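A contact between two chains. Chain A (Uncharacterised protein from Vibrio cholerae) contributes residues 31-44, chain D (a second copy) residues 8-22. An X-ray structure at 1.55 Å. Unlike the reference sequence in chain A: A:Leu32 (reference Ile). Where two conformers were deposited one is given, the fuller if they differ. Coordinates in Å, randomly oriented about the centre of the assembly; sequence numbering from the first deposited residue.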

# COMPACT_ATOMS: atom_id res chain seq x y z
N ARG A 31 -2.71 20.07 10.78
CA ARG A 31 -3.42 18.79 10.78
C ARG A 31 -4.44 18.73 9.65
O ARG A 31 -4.53 17.72 8.95
N LEU A 32 -5.16 19.84 9.42
CA LEU A 32 -6.16 19.88 8.34
C LEU A 32 -5.48 19.83 6.99
O LEU A 32 -5.93 19.10 6.10
N GLU A 33 -4.29 20.43 6.85
CA GLU A 33 -3.60 20.33 5.57
C GLU A 33 -3.17 18.90 5.31
O GLU A 33 -3.26 18.42 4.17
N LEU A 34 -2.61 18.22 6.33
CA LEU A 34 -2.19 16.84 6.12
C LEU A 34 -3.37 15.90 5.87
O LEU A 34 -3.28 14.99 5.02
N ILE A 35 -4.50 16.15 6.56
CA ILE A 35 -5.71 15.37 6.25
C ILE A 35 -6.16 15.62 4.80
O ILE A 35 -6.49 14.68 4.07
N LYS A 36 -6.14 16.88 4.37
CA LYS A 36 -6.53 17.19 3.00
C LYS A 36 -5.62 16.47 2.01
O LYS A 36 -6.08 15.94 0.99
N ALA A 37 -4.32 16.46 2.27
CA ALA A 37 -3.41 15.77 1.35
C ALA A 37 -3.75 14.28 1.26
O ALA A 37 -3.67 13.68 0.17
N HIS A 38 -4.10 13.66 2.39
CA HIS A 38 -4.53 12.26 2.37
C HIS A 38 -5.83 12.05 1.60
O HIS A 38 -5.95 11.07 0.86
N LEU A 39 -6.81 12.94 1.80
CA LEU A 39 -8.09 12.83 1.09
C LEU A 39 -7.86 12.98 -0.40
O LEU A 39 -8.47 12.25 -1.20
N LEU A 40 -6.96 13.92 -0.77
CA LEU A 40 -6.62 14.15 -2.18
C LEU A 40 -6.03 12.89 -2.82
O LEU A 40 -6.30 12.60 -3.99
N ASN A 41 -5.20 12.13 -2.08
CA ASN A 41 -4.61 10.91 -2.60
C ASN A 41 -5.58 9.74 -2.62
O ASN A 41 -5.36 8.81 -3.38
N ILE A 42 -6.67 9.77 -1.82
CA ILE A 42 -7.72 8.78 -2.01
C ILE A 42 -8.50 9.07 -3.28
O ILE A 42 -8.71 8.18 -4.09
N LYS A 43 -8.90 10.34 -3.47
CA LYS A 43 -9.64 10.75 -4.67
C LYS A 43 -8.82 10.55 -5.95
O LYS A 43 -9.31 10.06 -6.97
N THR A 44 -7.54 10.97 -5.91
CA THR A 44 -6.66 11.04 -7.08
C THR A 44 -5.27 10.54 -6.65
O THR A 44 -4.39 11.35 -6.30
N GLN D 8 -13.49 0.31 2.49
CA GLN D 8 -14.11 0.99 1.37
C GLN D 8 -14.71 2.29 1.85
O GLN D 8 -15.45 2.31 2.84
N ILE D 9 -14.40 3.37 1.15
CA ILE D 9 -15.03 4.67 1.37
C ILE D 9 -15.96 4.99 0.20
O ILE D 9 -15.48 5.16 -0.94
N ASP D 10 -17.27 5.18 0.49
CA ASP D 10 -18.16 5.59 -0.60
C ASP D 10 -17.82 7.03 -1.03
O ASP D 10 -17.35 7.85 -0.20
N GLU D 11 -18.05 7.32 -2.32
CA GLU D 11 -17.77 8.66 -2.85
C GLU D 11 -18.53 9.76 -2.11
O GLU D 11 -18.00 10.89 -1.99
N LEU D 12 -19.76 9.49 -1.66
CA LEU D 12 -20.50 10.48 -0.89
C LEU D 12 -19.75 10.89 0.36
O LEU D 12 -19.61 12.09 0.64
N THR D 13 -19.24 9.90 1.10
CA THR D 13 -18.46 10.16 2.31
C THR D 13 -17.14 10.86 1.97
O THR D 13 -16.72 11.78 2.67
N LEU D 14 -16.44 10.42 0.92
CA LEU D 14 -15.18 11.07 0.56
C LEU D 14 -15.43 12.52 0.19
O LEU D 14 -14.70 13.42 0.62
N ASN D 15 -16.44 12.77 -0.64
CA ASN D 15 -16.73 14.14 -1.04
C ASN D 15 -17.18 15.00 0.14
O ASN D 15 -16.81 16.17 0.20
N ALA D 16 -17.93 14.43 1.10
CA ALA D 16 -18.29 15.17 2.32
C ALA D 16 -17.03 15.56 3.09
O ALA D 16 -16.95 16.68 3.62
N MSE D 17 -16.08 14.65 3.21
CA MSE D 17 -14.88 14.97 3.99
C MSE D 17 -14.05 16.03 3.26
O MSE D 17 -13.60 16.99 3.88
N LEU D 18 -13.94 15.92 1.93
CA LEU D 18 -13.26 17.01 1.20
C LEU D 18 -13.99 18.34 1.38
O LEU D 18 -13.35 19.37 1.66
N ARG D 19 -15.33 18.33 1.29
CA ARG D 19 -16.06 19.57 1.43
C ARG D 19 -15.87 20.16 2.82
O ARG D 19 -15.72 21.39 2.97
N ILE D 20 -15.91 19.31 3.86
CA ILE D 20 -15.73 19.79 5.24
C ILE D 20 -14.46 20.62 5.37
O ILE D 20 -14.43 21.64 6.08
N THR D 21 -13.40 20.19 4.69
CA THR D 21 -12.13 20.87 4.91
C THR D 21 -12.15 22.30 4.45
O THR D 21 -11.32 23.08 4.93
N THR D 22 -13.11 22.67 3.58
CA THR D 22 -13.20 23.98 2.94
C THR D 22 -14.13 24.96 3.66
O THR D 22 -14.25 26.11 3.21

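Helices that pack side by side commonly do so by setting a side chain of one into a hollow formed by four residues of the other, and the contact between these two copies of a Vibrio cholerae protein is a compact example. Helix 31-43 of chain A and helix 11-21 of chain D run at 148° to each other, closer to antiparallel than parallel, with their axes 10.2 Å apart at closest approach. The pairing buries 590 Å², both sides summed.

The apolar packing centres on A:Leu39. Its CA-to-CB bond points toward chain D, and the side chain, with chi1 m and chi2 t, sits as a knob among D:Leu14, D:Met17, D:Leu18 and D:Thr21. A:Leu39 CD2 lies 4.0 Å from D:Leu14 CD1 and 3.7 Å from CE of D:Met17, a selenomethionine, while A:Leu39 CD1 is 3.9 Å from D:Thr21 CG2. D:Leu18 (m, t) leaves its backbone sideways, yet its end comes nearer, bringing D:Leu18 CD2 to 3.5 Å from A:Leu39 CB. One turn along, A:Ile42 (m, t) also points in: A:Ile42 CG2 is 3.9 Å from CD2 of D:Leu14 (t, p), and A:Ile42 CD1 is 4.1 Å from CD1 of D:Ile9, which reaches in from the strand preceding the helix.

At the other end, A:Leu32, which differs from the reference isoleucine, adopts t, p and places CD1 4.1 Å from D:Thr21 CG2. D:Thr21 (chi1 p) packs against A:Lys36 with both its methyl and its hydroxyl oxygen, D:Thr21 CG2 and D:Thr21 OG1 each lying 3.5 Å from A:Lys36 CG, and D:Thr21 OG1 also donates a 2.7 Å hydrogen bond to D:Leu18 O within its own chain.

Polar contacts gather around A:Lys43, the second knob, which sits among D:Glu11, D:Leu14, D:Asn15 and D:Leu18. With chi1 t, chi2 p and the last two torsions t, its chain carries the ammonium group past the leucines: A:Lys43 CB is 4.0 Å from D:Leu14 CD2 and A:Lys43 CD 4.1 Å from D:Leu18 CD1. A:Lys43 NZ then donates a 2.7 Å hydrogen bond to D:Asn15 OD1, the only direct one between the stretches, and forms a long salt bridge of 3.7 Å to D:Glu11 OE2. D:Asn15 points away at CB, but its end comes nearer.

A single water provides the remaining polar link. It donates to D:Thr21 O at 2.7 Å and accepts a weak bond from A:Lys36 NZ at 3.3 Å.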

# COMPACT_ATOMS: atom_id res chain seq x y z
CB ARG A 31 -4.11 18.59 12.15
CG ARG A 31 -3.13 18.65 13.34
CD ARG A 31 -3.74 18.05 14.59
NE ARG A 31 -4.81 18.83 15.19
CZ ARG A 31 -4.63 19.78 16.12
NH1 ARG A 31 -3.42 20.16 16.54
NH2 ARG A 31 -5.71 20.35 16.63
CB LEU A 32 -7.01 21.12 8.53
CG LEU A 32 -8.34 21.19 7.78
CD1 LEU A 32 -9.21 19.97 8.12
CD2 LEU A 32 -9.10 22.48 8.18
CB GLU A 33 -2.37 21.25 5.53
CG GLU A 33 -2.78 22.76 5.41
CD GLU A 33 -1.58 23.72 5.40
OE1 GLU A 33 -0.41 23.25 5.39
OE2 GLU A 33 -1.82 24.96 5.38
CB LEU A 34 -1.36 16.37 7.34
CG LEU A 34 -0.77 14.98 7.22
CD1 LEU A 34 0.16 14.90 5.91
CD2 LEU A 34 0.18 14.86 8.48
CB ILE A 35 -6.84 15.73 7.24
CG1 ILE A 35 -6.55 15.13 8.61
CG2 ILE A 35 -8.17 15.17 6.68
CD1 ILE A 35 -6.43 13.55 8.69
CB LYS A 36 -6.47 18.70 2.78
CG LYS A 36 -7.72 19.42 3.22
CD LYS A 36 -7.45 20.67 4.02
CE LYS A 36 -6.89 21.79 3.22
NZ LYS A 36 -6.09 22.61 4.18
CB ALA A 37 -1.96 15.97 1.83
CB HIS A 38 -4.70 11.70 3.76
CG HIS A 38 -3.43 11.31 4.39
ND1 HIS A 38 -2.60 12.21 5.02
CD2 HIS A 38 -2.83 10.10 4.49
CE1 HIS A 38 -1.52 11.57 5.46
NE2 HIS A 38 -1.66 10.28 5.21
CB LEU A 39 -9.08 13.91 1.58
CG LEU A 39 -9.55 13.72 3.05
CD1 LEU A 39 -10.35 14.98 3.50
CD2 LEU A 39 -10.44 12.46 3.17
CB LEU A 40 -5.63 15.33 -2.29
CG LEU A 40 -5.04 15.77 -3.63
CD1 LEU A 40 -6.14 16.11 -4.62
CD2 LEU A 40 -4.01 16.96 -3.46
CB ASN A 41 -3.39 10.53 -1.76
CG ASN A 41 -2.15 11.25 -2.23
OD1 ASN A 41 -2.08 11.68 -3.41
ND2 ASN A 41 -1.16 11.36 -1.34
CB ILE A 42 -8.65 8.73 -0.79
CG1 ILE A 42 -7.86 8.38 0.46
CG2 ILE A 42 -9.87 7.77 -1.08
CD1 ILE A 42 -8.60 8.71 1.80
CB LYS A 43 -10.03 12.22 -4.47
CG LYS A 43 -10.80 12.92 -5.60
CD LYS A 43 -12.26 12.69 -5.40
CE LYS A 43 -13.15 13.61 -6.25
NZ LYS A 43 -14.61 13.31 -5.93
CB THR A 44 -6.52 12.47 -7.63
OG1 THR A 44 -7.80 13.06 -7.87
CG2 THR A 44 -5.68 12.50 -8.95
CB GLN D 8 -15.22 0.13 0.75
CG GLN D 8 -14.70 -1.21 0.19
CD GLN D 8 -14.21 -1.12 -1.25
OE1 GLN D 8 -13.63 -0.11 -1.68
NE2 GLN D 8 -14.44 -2.19 -2.02
CB ILE D 9 -13.97 5.75 1.51
CG1 ILE D 9 -12.95 5.33 2.54
CG2 ILE D 9 -14.63 7.14 1.84
CD1 ILE D 9 -11.77 6.31 2.70
CB ASP D 10 -19.63 5.48 -0.20
CG ASP D 10 -19.96 6.41 0.93
OD1 ASP D 10 -19.69 6.06 2.10
OD2 ASP D 10 -20.40 7.52 0.63
CB GLU D 11 -18.08 8.70 -4.36
CG GLU D 11 -17.53 9.99 -5.01
CD GLU D 11 -17.37 9.85 -6.49
OE1 GLU D 11 -18.32 9.43 -7.16
OE2 GLU D 11 -16.26 10.15 -6.98
CB LEU D 12 -21.89 9.92 -0.51
CG LEU D 12 -23.10 10.13 -1.40
CD1 LEU D 12 -22.74 10.03 -2.86
CD2 LEU D 12 -24.12 9.07 -1.00
CB THR D 13 -18.18 8.84 3.05
OG1 THR D 13 -19.43 8.24 3.46
CG2 THR D 13 -17.34 9.06 4.28
CB LEU D 14 -14.49 10.28 -0.58
CG LEU D 14 -13.26 10.94 -1.19
CD1 LEU D 14 -12.20 10.99 -0.07
CD2 LEU D 14 -12.69 10.12 -2.31
CB ASN D 15 -17.79 14.15 -2.13
CG ASN D 15 -17.25 13.71 -3.48
OD1 ASN D 15 -16.06 13.59 -3.68
ND2 ASN D 15 -18.15 13.50 -4.42
CB ALA D 16 -19.16 14.31 3.19
CB MSE D 17 -13.99 13.73 4.24
CG MSE D 17 -14.64 12.75 5.22
SE MSE D 17 -13.46 11.30 5.71
CE MSE D 17 -13.40 10.38 3.98
CB LEU D 18 -13.18 16.70 -0.32
CG LEU D 18 -12.18 15.61 -0.67
CD1 LEU D 18 -12.51 15.04 -2.09
CD2 LEU D 18 -10.78 16.08 -0.60
CB ARG D 19 -17.54 19.33 1.15
CG ARG D 19 -17.82 19.04 -0.30
CD ARG D 19 -19.29 19.30 -0.60
NE ARG D 19 -19.56 19.62 -2.00
CZ ARG D 19 -19.85 18.72 -2.93
NH1 ARG D 19 -19.89 17.43 -2.60
NH2 ARG D 19 -20.09 19.10 -4.19
CB ILE D 20 -15.75 18.61 6.22
CG1 ILE D 20 -17.21 18.12 6.32
CG2 ILE D 20 -15.28 19.08 7.61
CD1 ILE D 20 -17.41 16.71 6.81
CB THR D 21 -10.95 20.17 4.20
OG1 THR D 21 -11.08 20.30 2.76
CG2 THR D 21 -10.82 18.74 4.58
CB THR D 22 -13.70 23.85 1.47
OG1 THR D 22 -15.12 23.64 1.44
CG2 THR D 22 -13.06 22.70 0.73
O HOH W 1 -9.00 24.10 4.12